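Local coordinates for protein endonuclease V (Bacillus subtilis, PDB 3GA2) that probably nicks double-stranded DNA at the second phosphodiester bond 3' to a deoxyinosine, using magnesium, in the repair of deaminated bases, at residues Lys13-Asp16 and Phe17-Gln21; Gln203-Met206 and Ser207-Gln211; Leu229-Phe232 and Tyr233-His237. The protein carries 1 engineered substitution. All blocks are in the same frame, centred on the assembly; numbering follows the deposited sequence.

Contact 1 (Lys13-Asp16 and Phe17-Gln21)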
ATOM      1  N   LYS A  13      23.565  -6.265  -4.565  1.00 38.81           N
ATOM      2  CA  LYS A  13      24.014  -5.039  -3.911  1.00 41.58           C
ATOM      3  C   LYS A  13      22.972  -3.931  -4.048  1.00 39.64           C
ATOM      4  O   LYS A  13      22.043  -4.041  -4.847  1.00 43.53           O
ATOM      5  CB  LYS A  13      25.344  -4.585  -4.516  1.00 44.14           C
ATOM      6  CG  LYS A  13      25.344  -4.505  -6.034  1.00 38.31           C
ATOM      7  CD  LYS A  13      26.711  -4.104  -6.561  1.00 46.25           C
ATOM      8  CE  LYS A  13      26.743  -4.121  -8.082  1.00 54.05           C
ATOM      9  NZ  LYS A  13      26.494  -5.485  -8.630  1.00 54.72           N
ATOM     10  N   GLU A  14      23.131  -2.863  -3.275  1.00 38.11           N
ATOM     11  CA  GLU A  14      22.183  -1.760  -3.319  1.00 41.23           C
ATOM     12  C   GLU A  14      22.076  -1.152  -4.712  1.00 41.00           C
ATOM     13  O   GLU A  14      21.046  -0.581  -5.070  1.00 40.05           O
ATOM     14  CB  GLU A  14      22.571  -0.674  -2.318  1.00 40.11           C
ATOM     15  CG  GLU A  14      23.722   0.199  -2.755  1.00 44.57           C
ATOM     16  CD  GLU A  14      23.830   1.455  -1.918  1.00 48.19           C
ATOM     17  OE1 GLU A  14      24.148   1.346  -0.717  1.00 50.56           O
ATOM     18  OE2 GLU A  14      23.584   2.553  -2.460  1.00 52.42           O
ATOM     19  N   GLN A  15      23.141  -1.275  -5.498  1.00 42.99           N
ATOM     20  CA  GLN A  15      23.152  -0.741  -6.857  1.00 42.30           C
ATOM     21  C   GLN A  15      22.045  -1.364  -7.699  1.00 37.65           C
ATOM     22  O   GLN A  15      21.388  -0.678  -8.484  1.00 35.24           O
ATOM     23  CB  GLN A  15      24.508  -1.009  -7.518  1.00 43.91           C
ATOM     24  CG  GLN A  15      24.558  -0.652  -8.999  1.00 55.98           C
ATOM     25  CD  GLN A  15      24.406   0.836  -9.255  1.00 63.96           C
ATOM     26  OE1 GLN A  15      24.328   1.274 -10.405  1.00 62.25           O
ATOM     27  NE2 GLN A  15      24.367   1.624  -8.184  1.00 65.28           N
ATOM     28  N   ASP A  16      21.850  -2.669  -7.533  1.00 33.28           N
ATOM     29  CA  ASP A  16      20.829  -3.398  -8.278  1.00 30.35           C
ATOM     30  C   ASP A  16      19.439  -2.835  -7.977  1.00 27.01           C
ATOM     31  O   ASP A  16      18.662  -2.553  -8.889  1.00 20.14           O
ATOM     32  CB  ASP A  16      20.864  -4.887  -7.909  1.00 32.06           C
ATOM     33  CG  ASP A  16      22.253  -5.497  -8.035  1.00 41.44           C
ATOM     34  OD1 ASP A  16      22.840  -5.439  -9.137  1.00 37.98           O
ATOM     35  OD2 ASP A  16      22.752  -6.041  -7.026  1.00 45.76           O
ATOM     36  N   PHE A  17      19.136  -2.675  -6.691  1.00 25.21           N
ATOM     37  CA  PHE A  17      17.843  -2.153  -6.269  1.00 25.59           C
ATOM     38  C   PHE A  17      17.590  -0.739  -6.797  1.00 28.71           C
ATOM     39  O   PHE A  17      16.489  -0.430  -7.256  1.00 26.24           O
ATOM     40  CB  PHE A  17      17.733  -2.166  -4.741  1.00 22.53           C
ATOM     41  CG  PHE A  17      17.831  -3.539  -4.135  1.00 34.91           C
ATOM     42  CD1 PHE A  17      19.071  -4.090  -3.821  1.00 37.07           C
ATOM     43  CD2 PHE A  17      16.684  -4.294  -3.904  1.00 39.12           C
ATOM     44  CE1 PHE A  17      19.167  -5.373  -3.285  1.00 42.49           C
ATOM     45  CE2 PHE A  17      16.767  -5.581  -3.369  1.00 45.34           C
ATOM     46  CZ  PHE A  17      18.013  -6.122  -3.058  1.00 44.39           C
ATOM     47  N   LEU A  18      18.604   0.119  -6.735  1.00 26.31           N
ATOM     48  CA  LEU A  18      18.455   1.489  -7.217  1.00 27.66           C
ATOM     49  C   LEU A  18      18.167   1.547  -8.707  1.00 25.18           C
ATOM     50  O   LEU A  18      17.397   2.393  -9.169  1.00 19.95           O
ATOM     51  CB  LEU A  18      19.710   2.320  -6.926  1.00 32.57           C
ATOM     52  CG  LEU A  18      19.763   3.089  -5.607  1.00 33.16           C
ATOM     53  CD1 LEU A  18      18.522   3.972  -5.482  1.00 36.46           C
ATOM     54  CD2 LEU A  18      19.845   2.126  -4.454  1.00 39.68           C
ATOM     55  N   GLN A  19      18.787   0.650  -9.462  1.00 30.65           N
ATOM     56  CA  GLN A  19      18.593   0.623 -10.904  1.00 26.49           C
ATOM     57  C   GLN A  19      17.152   0.266 -11.246  1.00 25.27           C
ATOM     58  O   GLN A  19      16.563   0.843 -12.157  1.00 22.35           O
ATOM     59  CB  GLN A  19      19.548  -0.382 -11.549  1.00 28.34           C
ATOM     60  CG  GLN A  19      19.698  -0.185 -13.046  1.00 42.54           C
ATOM     61  CD  GLN A  19      20.432   1.102 -13.391  1.00 49.89           C
ATOM     62  OE1 GLN A  19      20.461   1.524 -14.547  1.00 54.55           O
ATOM     63  NE2 GLN A  19      21.039   1.728 -12.385  1.00 54.09           N
ATOM     64  N   VAL A  20      16.588  -0.693 -10.517  1.00 28.49           N
ATOM     65  CA  VAL A  20      15.208  -1.106 -10.748  1.00 27.22           C
ATOM     66  C   VAL A  20      14.268   0.052 -10.413  1.00 17.38           C
ATOM     67  O   VAL A  20      13.376   0.369 -11.189  1.00 16.73           O
ATOM     68  CB  VAL A  20      14.832  -2.339  -9.884  1.00 31.60           C
ATOM     69  CG1 VAL A  20      13.366  -2.704 -10.095  1.00 31.34           C
ATOM     70  CG2 VAL A  20      15.718  -3.523 -10.252  1.00 29.18           C
ATOM     71  N   GLN A  21      14.479   0.688  -9.262  1.00 20.96           N
ATOM     72  CA  GLN A  21      13.630   1.802  -8.858  1.00 21.95           C
ATOM     73  C   GLN A  21      13.678   2.941  -9.864  1.00 25.84           C
ATOM     74  O   GLN A  21      12.643   3.461 -10.282  1.00 24.58           O
ATOM     75  CB  GLN A  21      14.041   2.349  -7.491  1.00 17.96           C
ATOM     76  CG  GLN A  21      13.869   1.378  -6.344  1.00 17.70           C
ATOM     77  CD  GLN A  21      14.060   2.040  -4.993  1.00 21.83           C
ATOM     78  OE1 GLN A  21      14.908   2.925  -4.833  1.00 28.31           O
ATOM     79  NE2 GLN A  21      13.286   1.601  -4.007  1.00 16.36           N
TER
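F17 folds back against K13 and E14 in the opening turn of helix 14-25, with K13 at the N-cap position, a worked case of a helix start tied to its surroundings by an aromatic residue. Followed outward, the F17 side chain begins with CB, which lies 3.7 Å from E14 O. The chi1 of -61° sets CG beside the residue's own backbone N and so swings the ring back toward the start of the helix. There F17 CD1 comes 3.1 Å from K13 O and F17 CE1 3.5 Å from the same oxygen, which approaches at the ring edge, near its plane. Other residues of the same chain surround the ring: F90 stacks on it, F93 meets it edge-to-face, and M11 and V87 also touch it.

Next along the helix, E14 O meets L18 twice: it accepts the bond from L18 N at 3.0 Å, with an N-H...O angle of 163°, and the methyl L18 CD2 lies close by the same oxygen. Q15 and Q19, one turn apart, run alongside each other in the same direction; their amide planes differ by 38°, and Q15 OE1 and Q19 NE2 stay 3.9 Å apart. The charged D16 looks back instead. Its OD1 makes a long salt bridge of 3.7 Å to K13 NZ and a second one to K12, so D16 OD1 faces two lysine charges near the start of the helix. D16 O accepts from V20 N, and the methyl V20 CG2 lies 3.4 Å from that same carbonyl oxygen.

Contact 2 (Gln203-Met206 and Ser207-Gln211)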
ATOM      1  N   GLN A 203     -10.367  10.999  -2.726  1.00 10.70           N
ATOM      2  CA  GLN A 203     -11.805  10.731  -2.764  1.00  8.80           C
ATOM      3  C   GLN A 203     -12.140   9.275  -2.486  1.00 13.36           C
ATOM      4  O   GLN A 203     -13.100   8.976  -1.771  1.00 12.29           O
ATOM      5  CB  GLN A 203     -12.390  11.122  -4.121  1.00  9.67           C
ATOM      6  CG  GLN A 203     -12.407  12.614  -4.415  1.00 16.66           C
ATOM      7  CD  GLN A 203     -13.111  13.423  -3.339  1.00 19.42           C
ATOM      8  OE1 GLN A 203     -14.142  13.010  -2.805  1.00 20.34           O
ATOM      9  NE2 GLN A 203     -12.564  14.593  -3.028  1.00 21.86           N
ATOM     10  N   ILE A 204     -11.365   8.366  -3.068  1.00  9.39           N
ATOM     11  CA  ILE A 204     -11.597   6.946  -2.852  1.00  8.26           C
ATOM     12  C   ILE A 204     -11.317   6.593  -1.391  1.00 12.13           C
ATOM     13  O   ILE A 204     -12.073   5.842  -0.774  1.00 12.19           O
ATOM     14  CB  ILE A 204     -10.697   6.080  -3.767  1.00 12.35           C
ATOM     15  CG1 ILE A 204     -11.106   6.270  -5.232  1.00 13.12           C
ATOM     16  CG2 ILE A 204     -10.810   4.610  -3.372  1.00 12.45           C
ATOM     17  CD1 ILE A 204     -10.258   5.481  -6.222  1.00 13.13           C
ATOM     18  N   THR A 205     -10.241   7.144  -0.832  1.00  9.93           N
ATOM     19  CA  THR A 205      -9.896   6.861   0.561  1.00 11.71           C
ATOM     20  C   THR A 205     -10.999   7.312   1.515  1.00  9.21           C
ATOM     21  O   THR A 205     -11.419   6.552   2.391  1.00  6.61           O
ATOM     22  CB  THR A 205      -8.563   7.540   0.969  1.00 10.69           C
ATOM     23  OG1 THR A 205      -7.487   6.970   0.212  1.00  9.47           O
ATOM     24  CG2 THR A 205      -8.284   7.331   2.458  1.00  9.46           C
HETATM   25  N   MSE A 206     -11.473   8.542   1.340  1.00  9.10           N
HETATM   26  CA  MSE A 206     -12.531   9.072   2.200  1.00 14.38           C
HETATM   27  C   MSE A 206     -13.854   8.325   2.064  1.00 14.94           C
HETATM   28  O   MSE A 206     -14.621   8.244   3.022  1.00 14.28           O
HETATM   29  CB  MSE A 206     -12.761  10.562   1.921  1.00 13.88           C
HETATM   30  CG  MSE A 206     -11.614  11.466   2.362  1.00 15.60           C
HETATM   31 SE   MSE A 206     -11.049  11.131   4.177  1.00 29.51          SE
HETATM   32  CE  MSE A 206     -12.717  11.488   5.106  1.00 17.58           C
ATOM     33  N   SER A 207     -14.128   7.786   0.879  1.00 13.94           N
ATOM     34  CA  SER A 207     -15.370   7.047   0.662  1.00 15.83           C
ATOM     35  C   SER A 207     -15.336   5.702   1.374  1.00 16.41           C
ATOM     36  O   SER A 207     -16.359   5.029   1.502  1.00 17.63           O
ATOM     37  CB  SER A 207     -15.606   6.802  -0.830  1.00 25.27           C
ATOM     38  OG  SER A 207     -15.937   8.002  -1.502  1.00 35.33           O
ATOM     39  N   LEU A 208     -14.150   5.318   1.831  1.00 12.57           N
ATOM     40  CA  LEU A 208     -13.956   4.046   2.512  1.00 12.74           C
ATOM     41  C   LEU A 208     -13.721   4.242   4.002  1.00 11.60           C
ATOM     42  O   LEU A 208     -13.372   3.304   4.719  1.00 12.97           O
ATOM     43  CB  LEU A 208     -12.763   3.316   1.894  1.00  8.72           C
ATOM     44  CG  LEU A 208     -12.884   2.989   0.402  1.00 12.78           C
ATOM     45  CD1 LEU A 208     -11.564   2.406  -0.123  1.00  7.72           C
ATOM     46  CD2 LEU A 208     -14.014   2.007   0.201  1.00  7.27           C
ATOM     47  N   ILE A 209     -13.929   5.466   4.467  1.00 14.26           N
ATOM     48  CA  ILE A 209     -13.713   5.785   5.868  1.00 17.70           C
ATOM     49  C   ILE A 209     -14.977   5.810   6.719  1.00 20.66           C
ATOM     50  O   ILE A 209     -15.984   6.415   6.349  1.00 19.63           O
ATOM     51  CB  ILE A 209     -13.016   7.155   6.017  1.00 16.71           C
ATOM     52  CG1 ILE A 209     -11.627   7.116   5.368  1.00 22.51           C
ATOM     53  CG2 ILE A 209     -12.920   7.528   7.487  1.00 21.36           C
ATOM     54  CD1 ILE A 209     -10.662   6.118   6.012  1.00 22.41           C
ATOM     55  N   ASN A 210     -14.913   5.147   7.864  1.00 24.15           N
ATOM     56  CA  ASN A 210     -16.025   5.137   8.801  1.00 35.15           C
ATOM     57  C   ASN A 210     -15.403   5.512  10.146  1.00 36.80           C
ATOM     58  O   ASN A 210     -14.214   5.278  10.367  1.00 31.60           O
ATOM     59  CB  ASN A 210     -16.668   3.749   8.876  1.00 39.52           C
ATOM     60  CG  ASN A 210     -16.183   2.948  10.063  1.00 44.18           C
ATOM     61  OD1 ASN A 210     -15.009   2.591  10.153  1.00 43.95           O
ATOM     62  ND2 ASN A 210     -17.090   2.666  10.992  1.00 58.25           N
ATOM     63  N   GLN A 211     -16.192   6.096  11.039  1.00 40.04           N
ATOM     64  CA  GLN A 211     -15.668   6.498  12.334  1.00 46.36           C
ATOM     65  C   GLN A 211     -15.460   5.321  13.279  1.00 50.94           C
ATOM     66  O   GLN A 211     -16.042   5.268  14.365  1.00 66.89           O
ATOM     67  CB  GLN A 211     -16.590   7.536  12.976  1.00 48.68           C
ATOM     68  CG  GLN A 211     -16.654   8.850  12.211  1.00 45.66           C
ATOM     69  CD  GLN A 211     -15.277   9.441  11.956  1.00 49.50           C
ATOM     70  OE1 GLN A 211     -14.532   9.747  12.892  1.00 53.13           O
ATOM     71  NE2 GLN A 211     -14.930   9.601  10.685  1.00 40.45           N
TER
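The C-terminal end of helix 198-207, where the chain leaves helical geometry for the loop before helix 217-235, brings Q203 and S207 together and illustrates how a helix closes by a change of bonding pattern. Q203 O is gripped twice by one residue: S207 N donates at 3.1 Å and S207 OG at 3.0 Å, from opposite faces of the carbonyl plane. The hydroxyl reaches this oxygen because chi1 of S207, -71°, holds OG beside the backbone N. Beyond S207 the bonds shorten their span to three residues. L208 N donates to T205 O at 3.0 Å and I209 N to M206 O at 3.2 Å, and both donors stand well above the carbonyl planes, 61° and 74° out of them, away from the lone pairs. This off-plane approach marks the tightened turn.

Apolar groups fill the inner side. I204 and L208 lie alongside each other, with I204 CG2 4.0 Å from L208 CD1; I204 also meets I141 of strand 140-144, and L208 rests on P218 of the following helix. The buried T205 turns its hydroxyl to S201 O, one turn back, while its side chain packs on I141, I143 and L179, so the helix end is seated against the sheet. M206, present as selenomethionine, bends at chi2 and chi3 and brings SE to 4.2 Å from I209 CG1. This same CG1 of I209 packs closely on a backbone oxygen as well, lying 3.0 Å from T205 O, which already accepts the bond from L208 N.

Contact 3 (Leu229-Phe232 and Tyr233-His237)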
ATOM      1  N   LEU A 229      -3.935 -14.286  11.082  1.00 24.57           N
ATOM      2  CA  LEU A 229      -3.232 -15.384  10.426  1.00 18.10           C
ATOM      3  C   LEU A 229      -1.849 -15.561  11.036  1.00 21.26           C
ATOM      4  O   LEU A 229      -1.391 -16.687  11.227  1.00 20.91           O
ATOM      5  CB  LEU A 229      -3.092 -15.135   8.925  1.00 20.06           C
ATOM      6  CG  LEU A 229      -4.280 -15.507   8.038  1.00 14.63           C
ATOM      7  CD1 LEU A 229      -4.035 -14.975   6.644  1.00 15.62           C
ATOM      8  CD2 LEU A 229      -4.468 -17.022   8.013  1.00 24.00           C
ATOM      9  N   ARG A 230      -1.181 -14.450  11.332  1.00 17.94           N
ATOM     10  CA  ARG A 230       0.143 -14.519  11.937  1.00 26.78           C
ATOM     11  C   ARG A 230       0.050 -15.215  13.290  1.00 28.01           C
ATOM     12  O   ARG A 230       0.854 -16.096  13.600  1.00 28.69           O
ATOM     13  CB  ARG A 230       0.740 -13.120  12.123  1.00 30.82           C
ATOM     14  CG  ARG A 230       2.055 -13.121  12.893  1.00 24.72           C
ATOM     15  CD  ARG A 230       2.669 -11.734  12.986  1.00 25.68           C
ATOM     16  NE  ARG A 230       1.798 -10.773  13.658  1.00 26.68           N
ATOM     17  CZ  ARG A 230       2.096  -9.487  13.816  1.00 29.49           C
ATOM     18  NH1 ARG A 230       3.243  -9.012  13.352  1.00 24.03           N
ATOM     19  NH2 ARG A 230       1.243  -8.675  14.429  1.00 34.32           N
ATOM     20  N   THR A 231      -0.939 -14.819  14.087  1.00 27.71           N
ATOM     21  CA  THR A 231      -1.139 -15.404  15.410  1.00 28.16           C
ATOM     22  C   THR A 231      -1.417 -16.892  15.275  1.00 29.71           C
ATOM     23  O   THR A 231      -0.999 -17.689  16.112  1.00 30.25           O
ATOM     24  CB  THR A 231      -2.332 -14.747  16.152  1.00 38.95           C
ATOM     25  OG1 THR A 231      -2.148 -13.326  16.205  1.00 38.29           O
ATOM     26  CG2 THR A 231      -2.436 -15.285  17.576  1.00 31.81           C
ATOM     27  N   PHE A 232      -2.131 -17.266  14.220  1.00 23.58           N
ATOM     28  CA  PHE A 232      -2.447 -18.667  13.993  1.00 26.98           C
ATOM     29  C   PHE A 232      -1.178 -19.465  13.730  1.00 28.60           C
ATOM     30  O   PHE A 232      -0.939 -20.485  14.369  1.00 27.78           O
ATOM     31  CB  PHE A 232      -3.414 -18.805  12.814  1.00 31.33           C
ATOM     32  CG  PHE A 232      -3.698 -20.227  12.424  1.00 36.93           C
ATOM     33  CD1 PHE A 232      -2.973 -20.842  11.410  1.00 36.12           C
ATOM     34  CD2 PHE A 232      -4.698 -20.951  13.069  1.00 42.40           C
ATOM     35  CE1 PHE A 232      -3.240 -22.159  11.040  1.00 38.54           C
ATOM     36  CE2 PHE A 232      -4.973 -22.270  12.708  1.00 39.19           C
ATOM     37  CZ  PHE A 232      -4.243 -22.875  11.691  1.00 37.47           C
ATOM     38  N   TYR A 233      -0.360 -18.994  12.796  1.00 25.82           N
ATOM     39  CA  TYR A 233       0.876 -19.686  12.467  1.00 23.35           C
ATOM     40  C   TYR A 233       1.819 -19.756  13.665  1.00 25.35           C
ATOM     41  O   TYR A 233       2.462 -20.778  13.896  1.00 28.99           O
ATOM     42  CB  TYR A 233       1.581 -18.991  11.307  1.00 22.25           C
ATOM     43  CG  TYR A 233       0.825 -19.026  10.000  1.00 27.44           C
ATOM     44  CD1 TYR A 233       0.431 -20.237   9.428  1.00 24.33           C
ATOM     45  CD2 TYR A 233       0.544 -17.848   9.309  1.00 26.52           C
ATOM     46  CE1 TYR A 233      -0.217 -20.274   8.198  1.00 26.96           C
ATOM     47  CE2 TYR A 233      -0.103 -17.870   8.079  1.00 24.82           C
ATOM     48  CZ  TYR A 233      -0.479 -19.086   7.526  1.00 32.35           C
ATOM     49  OH  TYR A 233      -1.091 -19.113   6.293  1.00 25.28           O
ATOM     50  N   GLN A 234       1.903 -18.671  14.425  1.00 19.32           N
ATOM     51  CA  GLN A 234       2.780 -18.636  15.589  1.00 30.92           C
ATOM     52  C   GLN A 234       2.417 -19.700  16.624  1.00 28.53           C
ATOM     53  O   GLN A 234       3.271 -20.470  17.057  1.00 29.63           O
ATOM     54  CB  GLN A 234       2.744 -17.251  16.246  1.00 27.72           C
ATOM     55  CG  GLN A 234       3.426 -16.157  15.436  1.00 37.80           C
ATOM     56  CD  GLN A 234       3.350 -14.794  16.108  1.00 44.50           C
ATOM     57  OE1 GLN A 234       2.262 -14.270  16.353  1.00 44.51           O
ATOM     58  NE2 GLN A 234       4.509 -14.215  16.405  1.00 53.44           N
ATOM     59  N   LYS A 235       1.147 -19.745  17.012  1.00 31.75           N
ATOM     60  CA  LYS A 235       0.693 -20.707  18.005  1.00 36.56           C
ATOM     61  C   LYS A 235       0.632 -22.135  17.471  1.00 36.74           C
ATOM     62  O   LYS A 235       0.417 -23.082  18.228  1.00 29.20           O
ATOM     63  CB  LYS A 235      -0.664 -20.272  18.558  1.00 31.12           C
ATOM     64  CG  LYS A 235      -0.596 -18.907  19.241  1.00 37.77           C
ATOM     65  CD  LYS A 235      -1.892 -18.530  19.938  1.00 34.34           C
ATOM     66  CE  LYS A 235      -1.764 -17.165  20.595  1.00 32.66           C
ATOM     67  NZ  LYS A 235      -2.949 -16.820  21.419  1.00 42.61           N
ATOM     68  N   ASN A 236       0.838 -22.281  16.166  1.00 37.70           N
ATOM     69  CA  ASN A 236       0.826 -23.585  15.518  1.00 40.08           C
ATOM     70  C   ASN A 236       2.162 -23.843  14.832  1.00 45.05           C
ATOM     71  O   ASN A 236       2.228 -24.513  13.802  1.00 53.80           O
ATOM     72  CB  ASN A 236      -0.304 -23.654  14.491  1.00 47.26           C
ATOM     73  CG  ASN A 236      -1.673 -23.636  15.135  1.00 50.49           C
ATOM     74  OD1 ASN A 236      -2.687 -23.469  14.457  1.00 58.25           O
ATOM     75  ND2 ASN A 236      -1.712 -23.815  16.450  1.00 53.41           N
ATOM     76  N   HIS A 237       3.224 -23.300  15.410  1.00 44.71           N
ATOM     77  CA  HIS A 237       4.564 -23.464  14.867  1.00 53.07           C
ATOM     78  C   HIS A 237       5.054 -24.896  15.060  1.00 53.34           C
ATOM     79  O   HIS A 237       6.204 -25.212  14.762  1.00 62.20           O
ATOM     80  CB  HIS A 237       5.522 -22.488  15.554  1.00 54.55           C
ATOM     81  CG  HIS A 237       5.510 -22.581  17.049  1.00 62.35           C
ATOM     82  ND1 HIS A 237       6.156 -21.669  17.856  1.00 57.08           N
ATOM     83  CD2 HIS A 237       4.928 -23.476  17.884  1.00 59.54           C
ATOM     84  CE1 HIS A 237       5.973 -21.997  19.122  1.00 61.37           C
ATOM     85  NE2 HIS A 237       5.231 -23.089  19.166  1.00 65.01           N
TER
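Y233 and F232 form an offset edge-to-face aromatic pair near the end of helix 217-235, the edge of F232 turned toward the face of Y233, with centroids 5.8 Å apart and planes at 73°. The F232 ring has another close neighbour: N236 OD1 sits over one of its faces, displaced toward the rim, 3.1 Å from F232 CE2.

Apolar contacts join residues one turn apart. L229 CB lies 4.1 Å from Y233 CE2. T231 CG2 rests 3.6 Å from K235 CE, the two chains lying side by side, while the T231 hydroxyl bonds to H227 O. R230 and Q234 also run alongside, the aliphatic CG of R230 meeting the amide oxygen Q234 OE1 at 3.7 Å.

Among polar groups, R230 CG stands anti to the backbone N (chi1 174°), and the bent chain carries NH1 to a hydrogen bond with Y49 O. The helical backbone bonds run on, Y233 N giving to L229 O at 3.0 Å. Replacing Y233 by an alanine would probably leave the edge of F232 without its ring partner and open a gap beside L229 and against W50, H77 and V59.

Such packing, with L229 and Y233 laid on strands 55-66 and 72-81 and R230 reaching strand 41-52, is that of a C-terminal helix covering the central sheet of the RNase H-like fold.

All three contacts are local, each within one stretch of chain; contact 1 lies at the start of its helix, contacts 2 and 3 at the C-terminal ends of theirs. Contact 1 is a surface start, held by a phenylalanine whose ring meets two other phenylalanines and by lysine-carboxylate charge. Contact 2 is partly buried, and its main themes are a doubly gripped carbonyl and aliphatic packing against the sheet. Contact 3, again at the surface, is set apart by an aromatic pair within the contact itself, its tyrosine packed on the sheet's strands. Helices 198-207 and 217-235 follow each other in sequence, but the centres of contacts 2 and 3 lie about 31 Å apart. Contacts 1 and 2 sit on opposite sides of the chain's centre.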